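PDB 6PB3: rhizobiales Sp. Pch2 from Marine metagenome, which probably uses ATP hydrolysis, as a Trip13/Pch2-like AAA+ remodeller of HORMA domain proteins, to regulate cGAS-like enzymes in bacteriophage immunity. Local coordinates for residues A[181-186]-A[199-204]; A[133-138]-A[153-158]. All blocks are in the same frame, centred on the assembly; numbering follows the deposited sequence.

Interaction 1: A[181-186]-A[199-204]; sequences NAFIRG and VIMCTN
Phe183 carries the helical side of this contact alone: its ring meets Val199 and Met201, two residues of the strand whose side chains lie on the same face, while Ile200 between them points away. The sulfur position of Met201, a selenium here because the residue is selenomethionine, lies 4.0 Å from Phe183 CE2. Its SE is 5.0 Å from the ring centroid and 56° off the ring normal, an oblique Met-aromatic contact. A bend at the last torsion of Met201 (chi3 -60°) turns the methyl CE back from the ring, and the selenium makes the approach. At the other strand residue, CG1 of Val199 comes within 4.1 Å of Phe183 CZ, also obliquely. The trans first torsion of Phe183 (chi1 -171°) extends the ring from the helix to reach both.

All three touching residues are buried, yet the interface is small, with 110 Å² covered in total. On the helix, the outward side contrasts with this packing: Arg185 is exposed, and its side chain runs outward without touching the strand segment. Phe132 and Ile128 of helix 124-141 also meet Phe183, extending the apolar layer. Helix 179-192 links strand 151-157 to its parallel neighbour 197-203, a beta-alpha-beta crossover of the P-loop NTPase core of an AAA+ module.

Interaction 2: A[133-138]-A[153-158]; sequences EHTVSE and VILLVD
Thr135 meets Val153 through its methyl and Leu155 through its hydroxyl oxygen, and one rotamer accounts for both contacts. With chi1 at -54°, CG2 lies trans to the backbone N and comes within 3.6 Å of Val153 CG1, whereas OG1 sits beside that N. From there OG1 faces the forked end of Leu155, at 3.9 Å from CD1 and 4.0 Å from CD2, the two side chains meeting nearly at right angles. This hydroxyl has its hydrogen bond within the helix, to Ala131 O, so its polar need is met beside an apolar partner.

The two methyls of Val153 divide the work: CG1 takes Thr135, and CG2 lies 4.1 Å from Glu138 CB. Beyond CB the Glu138 chain folds (chi2 -59°) and leads away from the strand, while its CG lies 3.7 Å above the plane of the His134 ring, toward the rim. Helix 133-138 runs antiparallel to strand 153-157, at 168°, with a closest axis approach of 9.1 Å. Leu109 of strand 105-111 touches both Thr135 and Val153, and on the other flank of strand 151-157 lies strand 197-203; Val136, which points away from the strand, packs against Arg189 and Leu190 of helix 179-192.

In the fold
Along the chain, both segments of interaction 2 come before those of interaction 1, and the centres of the two contacts are about 11 Å apart. Both join a helix to a strand of the same sheet, and their strands, 151-157 and 197-203, are parallel neighbours. Probable hydrogen bonds link them directly: Ile200 N lies 2.9 Å from Leu155 O, and Ile200 O lies 2.9 Å from Val157 N. The helices meet as well, since Ala182 packs against Thr125 and Ser129 of helix 124-141. In chain order, helix 124-141, strand 151-157, helix 179-192 and strand 197-203 build successive alpha/beta units of the AAA+ ATPase core.

Interaction 1: A[181-186]-A[199-204]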
ATOM      1  N   ASN A 181       3.151  20.941 -19.468  1.00 74.68           N
ATOM      2  CA  ASN A 181       2.648  22.226 -19.943  1.00 83.38           C
ATOM      3  C   ASN A 181       2.994  22.449 -21.409  1.00 85.26           C
ATOM      4  O   ASN A 181       2.165  22.948 -22.179  1.00 72.67           O
ATOM      5  CB  ASN A 181       3.193  23.358 -19.080  1.00 76.69           C
ATOM      6  CG  ASN A 181       2.092  24.104 -18.367  1.00104.68           C
ATOM      7  OD1 ASN A 181       1.564  23.633 -17.361  1.00117.69           O
ATOM      8  ND2 ASN A 181       1.716  25.261 -18.902  1.00107.92           N
ATOM      9  N   ALA A 182       4.213  22.082 -21.813  1.00 91.43           N
ATOM     10  CA  ALA A 182       4.585  22.168 -23.223  1.00 77.09           C
ATOM     11  C   ALA A 182       3.662  21.324 -24.092  1.00 64.58           C
ATOM     12  O   ALA A 182       3.323  21.712 -25.215  1.00 69.41           O
ATOM     13  CB  ALA A 182       6.038  21.733 -23.410  1.00 70.75           C
ATOM     14  N   PHE A 183       3.255  20.161 -23.588  1.00 75.06           N
ATOM     15  CA  PHE A 183       2.387  19.269 -24.344  1.00 73.30           C
ATOM     16  C   PHE A 183       0.984  19.846 -24.468  1.00 77.61           C
ATOM     17  O   PHE A 183       0.387  19.832 -25.551  1.00 65.32           O
ATOM     18  CB  PHE A 183       2.359  17.912 -23.652  1.00 73.00           C
ATOM     19  CG  PHE A 183       1.680  16.843 -24.438  1.00 66.29           C
ATOM     20  CD1 PHE A 183       2.238  16.365 -25.613  1.00 67.84           C
ATOM     21  CD2 PHE A 183       0.480  16.305 -24.002  1.00 78.83           C
ATOM     22  CE1 PHE A 183       1.614  15.369 -26.339  1.00 58.66           C
ATOM     23  CE2 PHE A 183      -0.151  15.312 -24.720  1.00 78.42           C
ATOM     24  CZ  PHE A 183       0.414  14.849 -25.897  1.00 67.09           C
ATOM     25  N   ILE A 184       0.454  20.365 -23.359  1.00 73.63           N
ATOM     26  CA  ILE A 184      -0.865  20.992 -23.345  1.00 71.73           C
ATOM     27  C   ILE A 184      -0.907  22.171 -24.305  1.00 61.06           C
ATOM     28  O   ILE A 184      -1.836  22.314 -25.108  1.00 64.05           O
ATOM     29  CB  ILE A 184      -1.211  21.446 -21.918  1.00 87.81           C
ATOM     30  CG1 ILE A 184      -1.549  20.256 -21.031  1.00 92.00           C
ATOM     31  CG2 ILE A 184      -2.305  22.484 -21.926  1.00 86.97           C
ATOM     32  CD1 ILE A 184      -1.335  20.604 -19.582  1.00 97.86           C
ATOM     33  N   ARG A 185       0.079  23.061 -24.197  1.00 61.00           N
ATOM     34  CA  ARG A 185       0.157  24.192 -25.113  1.00 70.03           C
ATOM     35  C   ARG A 185       0.216  23.723 -26.562  1.00 72.24           C
ATOM     36  O   ARG A 185      -0.397  24.335 -27.444  1.00 63.94           O
ATOM     37  CB  ARG A 185       1.369  25.056 -24.766  1.00 82.01           C
ATOM     38  CG  ARG A 185       1.248  25.736 -23.408  1.00 92.73           C
ATOM     39  CD  ARG A 185       2.524  26.448 -23.000  1.00 97.19           C
ATOM     40  NE  ARG A 185       2.415  26.991 -21.649  1.00121.89           N
ATOM     41  CZ  ARG A 185       3.337  27.755 -21.070  1.00137.12           C
ATOM     42  NH1 ARG A 185       4.448  28.069 -21.727  1.00144.57           N
ATOM     43  NH2 ARG A 185       3.149  28.209 -19.835  1.00130.89           N
ATOM     44  N   GLY A 186       0.928  22.625 -26.826  1.00 66.60           N
ATOM     45  CA  GLY A 186       1.007  22.122 -28.190  1.00 61.19           C
ATOM     46  C   GLY A 186      -0.334  21.630 -28.697  1.00 71.29           C
ATOM     47  O   GLY A 186      -0.740  21.944 -29.822  1.00 67.80           O
ATOM     48  N   VAL A 199      -2.728  14.112 -32.677  1.00 51.15           N
ATOM     49  CA  VAL A 199      -1.768  13.498 -31.770  1.00 46.57           C
ATOM     50  C   VAL A 199      -2.345  12.181 -31.279  1.00 60.88           C
ATOM     51  O   VAL A 199      -3.504  12.126 -30.854  1.00 52.09           O
ATOM     52  CB  VAL A 199      -1.430  14.404 -30.565  1.00 50.79           C
ATOM     53  CG1 VAL A 199      -0.272  13.788 -29.750  1.00 50.31           C
ATOM     54  CG2 VAL A 199      -1.109  15.820 -31.006  1.00 54.13           C
ATOM     55  N   ILE A 200      -1.536  11.131 -31.329  1.00 48.26           N
ATOM     56  CA  ILE A 200      -1.867   9.848 -30.731  1.00 46.54           C
ATOM     57  C   ILE A 200      -0.928   9.641 -29.562  1.00 48.31           C
ATOM     58  O   ILE A 200       0.299   9.745 -29.708  1.00 53.40           O
ATOM     59  CB  ILE A 200      -1.726   8.682 -31.727  1.00 49.64           C
ATOM     60  CG1 ILE A 200      -2.647   8.887 -32.931  1.00 55.38           C
ATOM     61  CG2 ILE A 200      -1.977   7.341 -30.999  1.00 46.00           C
ATOM     62  CD1 ILE A 200      -2.411   7.908 -34.074  1.00 55.22           C
HETATM   63  N   MSE A 201      -1.484   9.314 -28.418  1.00 55.37           N
HETATM   64  CA  MSE A 201      -0.572   8.918 -27.370  1.00 54.72           C
HETATM   65  C   MSE A 201      -1.019   7.640 -26.701  1.00 50.25           C
HETATM   66  O   MSE A 201      -2.204   7.405 -26.480  1.00 61.41           O
HETATM   67  CB  MSE A 201      -0.402  10.046 -26.378  1.00 55.83           C
HETATM   68  CG  MSE A 201      -1.584  10.383 -25.562  1.00 75.23           C
HETATM   69 SE   MSE A 201      -0.759  11.357 -24.113  0.85109.22          SE
HETATM   70  CE  MSE A 201       0.380   9.943 -23.509  1.00 87.65           C
ATOM     71  N   CYS A 202      -0.041   6.802 -26.387  1.00 57.98           N
ATOM     72  CA  CYS A 202      -0.281   5.499 -25.796  1.00 49.24           C
ATOM     73  C   CYS A 202       0.141   5.534 -24.337  1.00 57.51           C
ATOM     74  O   CYS A 202       1.156   6.146 -23.992  1.00 62.33           O
ATOM     75  CB  CYS A 202       0.496   4.390 -26.549  1.00 51.73           C
ATOM     76  SG  CYS A 202       0.101   4.317 -28.313  1.00 66.20           S
ATOM     77  N   THR A 203      -0.635   4.858 -23.495  1.00 56.40           N
ATOM     78  CA  THR A 203      -0.335   4.716 -22.082  1.00 58.28           C
ATOM     79  C   THR A 203      -0.850   3.357 -21.640  1.00 57.35           C
ATOM     80  O   THR A 203      -1.827   2.837 -22.187  1.00 60.84           O
ATOM     81  CB  THR A 203      -0.977   5.830 -21.254  1.00 67.65           C
ATOM     82  OG1 THR A 203      -0.590   5.686 -19.888  1.00 72.19           O
ATOM     83  CG2 THR A 203      -2.492   5.761 -21.356  1.00 57.92           C
ATOM     84  N   ASN A 204      -0.169   2.765 -20.668  1.00 58.79           N
ATOM     85  CA  ASN A 204      -0.657   1.509 -20.117  1.00 71.13           C
ATOM     86  C   ASN A 204      -1.876   1.744 -19.244  1.00 92.90           C
ATOM     87  O   ASN A 204      -2.902   1.073 -19.398  1.00100.92           O
ATOM     88  CB  ASN A 204       0.452   0.824 -19.332  1.00 71.43           C
ATOM     89  CG  ASN A 204       1.699   0.686 -20.141  1.00 96.34           C
ATOM     90  OD1 ASN A 204       1.652   0.579 -21.373  1.00 93.52           O
ATOM     91  ND2 ASN A 204       2.833   0.715 -19.465  1.00122.83           N
TER

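Interaction 2: A[133-138]-A[153-158]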
ATOM      1  N   GLU A 133       6.205  22.482 -32.633  1.00 66.86           N
ATOM      2  CA  GLU A 133       6.504  23.533 -33.595  1.00 73.61           C
ATOM      3  C   GLU A 133       6.701  22.954 -34.992  1.00 87.53           C
ATOM      4  O   GLU A 133       6.188  23.492 -35.981  1.00 79.00           O
ATOM      5  CB  GLU A 133       7.740  24.312 -33.167  1.00 78.62           C
ATOM      6  CG  GLU A 133       8.065  25.444 -34.133  1.00 86.82           C
ATOM      7  CD  GLU A 133       6.936  26.452 -34.242  1.00 98.15           C
ATOM      8  OE1 GLU A 133       6.231  26.671 -33.236  1.00100.61           O
ATOM      9  OE2 GLU A 133       6.753  27.029 -35.333  1.00104.66           O
ATOM     10  N   HIS A 134       7.449  21.855 -35.091  1.00 87.99           N
ATOM     11  CA  HIS A 134       7.622  21.198 -36.381  1.00 83.54           C
ATOM     12  C   HIS A 134       6.283  20.723 -36.927  1.00 77.96           C
ATOM     13  O   HIS A 134       5.974  20.931 -38.107  1.00 72.38           O
ATOM     14  CB  HIS A 134       8.601  20.031 -36.244  1.00 81.81           C
ATOM     15  CG  HIS A 134       8.942  19.362 -37.542  1.00 98.30           C
ATOM     16  ND1 HIS A 134       8.539  18.079 -37.844  1.00 93.13           N
ATOM     17  CD2 HIS A 134       9.655  19.794 -38.612  1.00 99.63           C
ATOM     18  CE1 HIS A 134       8.986  17.747 -39.043  1.00 94.65           C
ATOM     19  NE2 HIS A 134       9.665  18.770 -39.530  1.00 99.04           N
ATOM     20  N   THR A 135       5.462  20.108 -36.073  1.00 74.99           N
ATOM     21  CA  THR A 135       4.173  19.598 -36.521  1.00 66.84           C
ATOM     22  C   THR A 135       3.303  20.718 -37.081  1.00 83.57           C
ATOM     23  O   THR A 135       2.684  20.560 -38.142  1.00 85.54           O
ATOM     24  CB  THR A 135       3.469  18.892 -35.368  1.00 64.03           C
ATOM     25  OG1 THR A 135       4.337  17.889 -34.830  1.00 75.91           O
ATOM     26  CG2 THR A 135       2.188  18.239 -35.844  1.00 68.60           C
ATOM     27  N   VAL A 136       3.273  21.866 -36.399  1.00 74.39           N
ATOM     28  CA  VAL A 136       2.513  23.015 -36.887  1.00 70.58           C
ATOM     29  C   VAL A 136       3.042  23.475 -38.239  1.00 72.53           C
ATOM     30  O   VAL A 136       2.271  23.723 -39.174  1.00 74.97           O
ATOM     31  CB  VAL A 136       2.547  24.152 -35.847  1.00 81.68           C
ATOM     32  CG1 VAL A 136       1.899  25.411 -36.403  1.00 80.25           C
ATOM     33  CG2 VAL A 136       1.868  23.714 -34.554  1.00 69.48           C
ATOM     34  N   SER A 137       4.364  23.594 -38.367  1.00 79.62           N
ATOM     35  CA  SER A 137       4.951  24.067 -39.618  1.00 84.79           C
ATOM     36  C   SER A 137       4.588  23.146 -40.779  1.00 77.40           C
ATOM     37  O   SER A 137       4.114  23.602 -41.826  1.00 90.70           O
ATOM     38  CB  SER A 137       6.469  24.186 -39.469  1.00 84.70           C
ATOM     39  OG  SER A 137       7.081  24.498 -40.706  1.00107.31           O
ATOM     40  N   GLU A 138       4.793  21.839 -40.606  1.00 78.32           N
ATOM     41  CA  GLU A 138       4.488  20.895 -41.675  1.00 68.87           C
ATOM     42  C   GLU A 138       3.005  20.901 -42.018  1.00 85.34           C
ATOM     43  O   GLU A 138       2.633  20.821 -43.193  1.00 90.42           O
ATOM     44  CB  GLU A 138       4.945  19.495 -41.279  1.00 68.45           C
ATOM     45  CG  GLU A 138       6.437  19.285 -41.445  1.00 77.53           C
ATOM     46  CD  GLU A 138       6.882  19.499 -42.882  1.00 94.26           C
ATOM     47  OE1 GLU A 138       6.271  18.892 -43.793  1.00 87.52           O
ATOM     48  OE2 GLU A 138       7.827  20.288 -43.099  1.00102.26           O
ATOM     49  N   VAL A 153      -0.730  15.368 -40.780  1.00 58.25           N
ATOM     50  CA  VAL A 153       0.434  15.099 -39.948  1.00 55.50           C
ATOM     51  C   VAL A 153      -0.033  14.465 -38.647  1.00 64.93           C
ATOM     52  O   VAL A 153      -0.815  15.073 -37.910  1.00 56.42           O
ATOM     53  CB  VAL A 153       1.221  16.378 -39.632  1.00 65.64           C
ATOM     54  CG1 VAL A 153       2.417  16.034 -38.734  1.00 58.26           C
ATOM     55  CG2 VAL A 153       1.662  17.068 -40.910  1.00 79.34           C
ATOM     56  N   ILE A 154       0.481  13.279 -38.334  1.00 62.29           N
ATOM     57  CA  ILE A 154       0.176  12.622 -37.069  1.00 49.29           C
ATOM     58  C   ILE A 154       1.421  12.667 -36.203  1.00 53.51           C
ATOM     59  O   ILE A 154       2.501  12.231 -36.622  1.00 57.09           O
ATOM     60  CB  ILE A 154      -0.288  11.174 -37.259  1.00 55.50           C
ATOM     61  CG1 ILE A 154      -1.561  11.134 -38.103  1.00 58.52           C
ATOM     62  CG2 ILE A 154      -0.535  10.546 -35.884  1.00 56.88           C
ATOM     63  CD1 ILE A 154      -1.997   9.721 -38.468  1.00 62.99           C
ATOM     64  N   LEU A 155       1.277  13.201 -35.002  1.00 49.89           N
ATOM     65  CA  LEU A 155       2.338  13.152 -34.014  1.00 51.51           C
ATOM     66  C   LEU A 155       2.047  11.972 -33.088  1.00 55.02           C
ATOM     67  O   LEU A 155       0.940  11.856 -32.553  1.00 55.55           O
ATOM     68  CB  LEU A 155       2.410  14.477 -33.255  1.00 49.82           C
ATOM     69  CG  LEU A 155       3.497  14.633 -32.196  1.00 65.22           C
ATOM     70  CD1 LEU A 155       4.891  14.599 -32.813  1.00 63.42           C
ATOM     71  CD2 LEU A 155       3.275  15.942 -31.452  1.00 77.63           C
ATOM     72  N   LEU A 156       3.020  11.086 -32.921  1.00 51.10           N
ATOM     73  CA  LEU A 156       2.866   9.916 -32.063  1.00 58.57           C
ATOM     74  C   LEU A 156       3.773  10.040 -30.846  1.00 64.41           C
ATOM     75  O   LEU A 156       4.973  10.308 -30.989  1.00 62.55           O
ATOM     76  CB  LEU A 156       3.181   8.634 -32.847  1.00 56.79           C
ATOM     77  CG  LEU A 156       3.155   7.287 -32.118  1.00 70.36           C
ATOM     78  CD1 LEU A 156       1.969   7.142 -31.156  1.00 65.57           C
ATOM     79  CD2 LEU A 156       3.156   6.139 -33.149  1.00 72.33           C
ATOM     80  N   VAL A 157       3.200   9.816 -29.662  1.00 57.97           N
ATOM     81  CA  VAL A 157       3.894   9.916 -28.380  1.00 66.81           C
ATOM     82  C   VAL A 157       3.782   8.579 -27.644  1.00 82.25           C
ATOM     83  O   VAL A 157       2.675   8.156 -27.283  1.00 74.13           O
ATOM     84  CB  VAL A 157       3.319  11.046 -27.512  1.00 70.78           C
ATOM     85  CG1 VAL A 157       4.210  11.284 -26.320  1.00 71.69           C
ATOM     86  CG2 VAL A 157       3.137  12.321 -28.324  1.00 64.82           C
ATOM     87  N   ASP A 158       4.931   7.944 -27.375  1.00 89.13           N
ATOM     88  CA  ASP A 158       4.991   6.619 -26.758  1.00 89.45           C
ATOM     89  C   ASP A 158       5.051   6.657 -25.234  1.00101.83           C
ATOM     90  O   ASP A 158       4.862   5.611 -24.596  1.00102.26           O
ATOM     91  CB  ASP A 158       6.204   5.845 -27.290  1.00 93.41           C
TER